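Local coordinates for protein short chain dehydrogenase (Mycobacterium smegmatis, PDB 3UCX) that probably acts as an oxidoreductase of the short-chain dehydrogenase family, built on a Rossmann-type fold, its substrate not established, at residues A[143-148]-A[188-193]. Sequence-based numbering, arbitrary orientation.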
ATOM      1  N   VAL A 143      17.700   9.610  -8.043  1.00 11.85           N
ATOM      2  CA  VAL A 143      17.398   8.274  -7.513  1.00 11.89           C
ATOM      3  C   VAL A 143      17.902   8.191  -6.090  1.00 12.05           C
ATOM      4  O   VAL A 143      19.115   8.280  -5.840  1.00 12.33           O
ATOM      5  CB  VAL A 143      18.024   7.115  -8.318  1.00 12.21           C
ATOM      6  CG1 VAL A 143      17.486   5.768  -7.803  1.00 11.83           C
ATOM      7  CG2 VAL A 143      17.735   7.259  -9.803  1.00 12.24           C
ATOM      8  N   ASN A 144      16.976   7.979  -5.163  1.00 11.93           N
ATOM      9  CA  ASN A 144      17.316   7.750  -3.780  1.00 12.45           C
ATOM     10  C   ASN A 144      17.298   6.257  -3.489  1.00 12.86           C
ATOM     11  O   ASN A 144      16.277   5.607  -3.690  1.00 13.06           O
ATOM     12  CB  ASN A 144      16.359   8.495  -2.859  1.00 12.54           C
ATOM     13  CG  ASN A 144      16.522   9.993  -2.946  1.00 12.78           C
ATOM     14  OD1 ASN A 144      17.596  10.472  -3.269  1.00 13.05           O
ATOM     15  ND2 ASN A 144      15.443  10.735  -2.688  1.00 12.80           N
ATOM     16  N   VAL A 145      18.434   5.724  -3.046  1.00 13.04           N
ATOM     17  CA  VAL A 145      18.520   4.326  -2.656  1.00 13.09           C
ATOM     18  C   VAL A 145      17.918   4.206  -1.277  1.00 13.51           C
ATOM     19  O   VAL A 145      18.410   4.802  -0.295  1.00 14.30           O
ATOM     20  CB  VAL A 145      19.947   3.784  -2.702  1.00 13.75           C
ATOM     21  CG1 VAL A 145      19.983   2.297  -2.270  1.00 12.92           C
ATOM     22  CG2 VAL A 145      20.513   3.960  -4.109  1.00 13.70           C
ATOM     23  N   ASN A 146      16.812   3.473  -1.210  1.00 12.42           N
ATOM     24  CA  ASN A 146      16.102   3.260   0.035  1.00 12.31           C
ATOM     25  C   ASN A 146      16.346   1.798   0.498  1.00 12.62           C
ATOM     26  O   ASN A 146      17.484   1.302   0.410  1.00 13.09           O
ATOM     27  CB  ASN A 146      14.624   3.639  -0.182  1.00 11.91           C
ATOM     28  CG  ASN A 146      13.896   3.959   1.108  1.00 12.32           C
ATOM     29  OD1 ASN A 146      13.681   3.054   1.929  1.00 13.08           O
ATOM     30  ND2 ASN A 146      13.488   5.239   1.298  1.00 11.49           N
ATOM     31  N   SER A 147      15.335   1.118   1.017  1.00 12.85           N
ATOM     32  CA  SER A 147      15.538  -0.204   1.608  1.00 12.60           C
ATOM     33  C   SER A 147      14.241  -0.977   1.731  1.00 12.51           C
ATOM     34  O   SER A 147      13.186  -0.414   1.996  1.00 11.74           O
ATOM     35  CB  SER A 147      16.156  -0.091   2.999  1.00 13.47           C
ATOM     36  OG  SER A 147      16.200  -1.360   3.671  1.00 13.56           O
ATOM     37  N   MET A 148      14.348  -2.290   1.539  1.00 12.15           N
ATOM     38  CA  MET A 148      13.262  -3.249   1.815  1.00 12.38           C
ATOM     39  C   MET A 148      12.638  -3.120   3.190  1.00 12.41           C
ATOM     40  O   MET A 148      11.514  -3.531   3.392  1.00 12.56           O
ATOM     41  CB  MET A 148      13.806  -4.676   1.628  1.00 12.70           C
ATOM     42  CG  MET A 148      12.752  -5.754   1.522  1.00 12.86           C
ATOM     43  SD  MET A 148      13.456  -7.371   1.113  1.00 13.77           S
ATOM     44  CE  MET A 148      14.269  -7.784   2.677  1.00 13.95           C
ATOM     45  N   VAL A 188      14.846   3.322  -5.272  1.00 12.00           N
ATOM     46  CA  VAL A 188      15.125   1.899  -5.491  1.00 12.00           C
ATOM     47  C   VAL A 188      15.304   1.259  -4.091  1.00 12.58           C
ATOM     48  O   VAL A 188      16.039   1.792  -3.237  1.00 12.80           O
ATOM     49  CB  VAL A 188      16.339   1.667  -6.401  1.00 12.55           C
ATOM     50  CG1 VAL A 188      16.745   0.181  -6.441  1.00 12.69           C
ATOM     51  CG2 VAL A 188      16.093   2.215  -7.822  1.00 12.45           C
ATOM     52  N   LEU A 189      14.565   0.179  -3.847  1.00 12.04           N
ATOM     53  CA  LEU A 189      14.456  -0.447  -2.518  1.00 12.28           C
ATOM     54  C   LEU A 189      15.034  -1.858  -2.551  1.00 12.47           C
ATOM     55  O   LEU A 189      14.328  -2.818  -2.825  1.00 11.97           O
ATOM     56  CB  LEU A 189      13.003  -0.530  -2.067  1.00 11.79           C
ATOM     57  CG  LEU A 189      12.357   0.763  -1.554  1.00 11.79           C
ATOM     58  CD1 LEU A 189      12.449   1.863  -2.616  1.00 11.68           C
ATOM     59  CD2 LEU A 189      10.906   0.480  -1.155  1.00 11.55           C
ATOM     60  N   PRO A 190      16.323  -1.981  -2.281  1.00 13.52           N
ATOM     61  CA  PRO A 190      16.905  -3.320  -2.205  1.00 14.44           C
ATOM     62  C   PRO A 190      16.782  -3.921  -0.810  1.00 14.83           C
ATOM     63  O   PRO A 190      16.709  -3.178   0.196  1.00 14.61           O
ATOM     64  CB  PRO A 190      18.372  -3.059  -2.528  1.00 14.77           C
ATOM     65  CG  PRO A 190      18.622  -1.699  -1.952  1.00 15.07           C
ATOM     66  CD  PRO A 190      17.337  -0.923  -2.132  1.00 14.26           C
ATOM     67  N   GLY A 191      16.774  -5.250  -0.743  1.00 15.71           N
ATOM     68  CA  GLY A 191      17.030  -5.932   0.517  1.00 16.09           C
ATOM     69  C   GLY A 191      18.532  -6.125   0.662  1.00 17.20           C
ATOM     70  O   GLY A 191      19.311  -5.212   0.390  1.00 15.64           O
ATOM     71  N   TYR A 192      18.941  -7.327   1.078  1.00 17.81           N
ATOM     72  CA  TYR A 192      20.348  -7.689   1.087  1.00 18.86           C
ATOM     73  C   TYR A 192      20.876  -7.611  -0.322  1.00 18.12           C
ATOM     74  O   TYR A 192      20.167  -7.931  -1.282  1.00 18.60           O
ATOM     75  CB  TYR A 192      20.530  -9.121   1.568  1.00 21.25           C
ATOM     76  CG  TYR A 192      20.442  -9.301   3.042  1.00 23.45           C
ATOM     77  CD1 TYR A 192      21.428  -8.791   3.881  1.00 25.79           C
ATOM     78  CD2 TYR A 192      19.406 -10.015   3.603  1.00 25.84           C
ATOM     79  CE1 TYR A 192      21.369  -8.981   5.254  1.00 27.51           C
ATOM     80  CE2 TYR A 192      19.326 -10.200   4.971  1.00 27.30           C
ATOM     81  CZ  TYR A 192      20.311  -9.688   5.788  1.00 28.43           C
ATOM     82  OH  TYR A 192      20.227  -9.904   7.148  1.00 30.98           O
ATOM     83  N   ILE A 193      22.127  -7.206  -0.454  1.00 17.32           N
ATOM     84  CA  ILE A 193      22.732  -7.076  -1.753  1.00 17.01           C
ATOM     85  C   ILE A 193      24.012  -7.908  -1.798  1.00 17.81           C
ATOM     86  O   ILE A 193      24.974  -7.590  -1.119  1.00 17.44           O
ATOM     87  CB  ILE A 193      23.055  -5.620  -2.115  1.00 16.29           C
ATOM     88  CG1 ILE A 193      21.831  -4.703  -1.945  1.00 15.96           C
ATOM     89  CG2 ILE A 193      23.532  -5.556  -3.560  1.00 17.26           C
ATOM     90  CD1 ILE A 193      22.120  -3.232  -2.251  1.00 15.87           C
TER
HETATM   91  O   HOH W   1      18.211  -2.770   2.923  1.00 26.55           O
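Pro190 O is gripped by two donors: Met148 N, 2.9 Å away and well above the carbonyl plane, and a water 3.1 Å off that also bonds Ser147 OG. Ser147 CA adds a CA-H...O contact to the same oxygen, while Ser147 OG accepts the backbone N-H of Val149. Two residues earlier, Val188 bridges to the neighbouring strand, its N donating to Asn144 O and its O receiving Asn146 N at 2.7 Å, either side of Val145 in the parallel pairing. Strands 141-145 and 184-190, neighbours in the sheet, are joined through helix 158-179 in a right-handed beta-alpha-beta crossover of the Rossmann-type fold, and the contact follows their C-terminal ends into the loops, the edge where this family generally places cofactor and substrate. CG of Asn146, anti to its backbone N (chi1 -159°), lies beside the carbonyl carbon, and OD1 takes Ser147 N on an in-plane lone pair in a bent bond (131°); ND2 reaches Lys164 O on that helix. Leu189 CD1 packs against Asn146 CB at 3.7 Å, and Pro190 CD sits 3.4 Å from Asn146 O. On the sheet face covered by helix 232-243, Val143 CG1 meets Val188 CG2. Farther out, Met148 CB lies 3.6 Å from Gly191 CA; its extended chain carries SD past that carbon, and the chi3 bend (72°) keeps CE near.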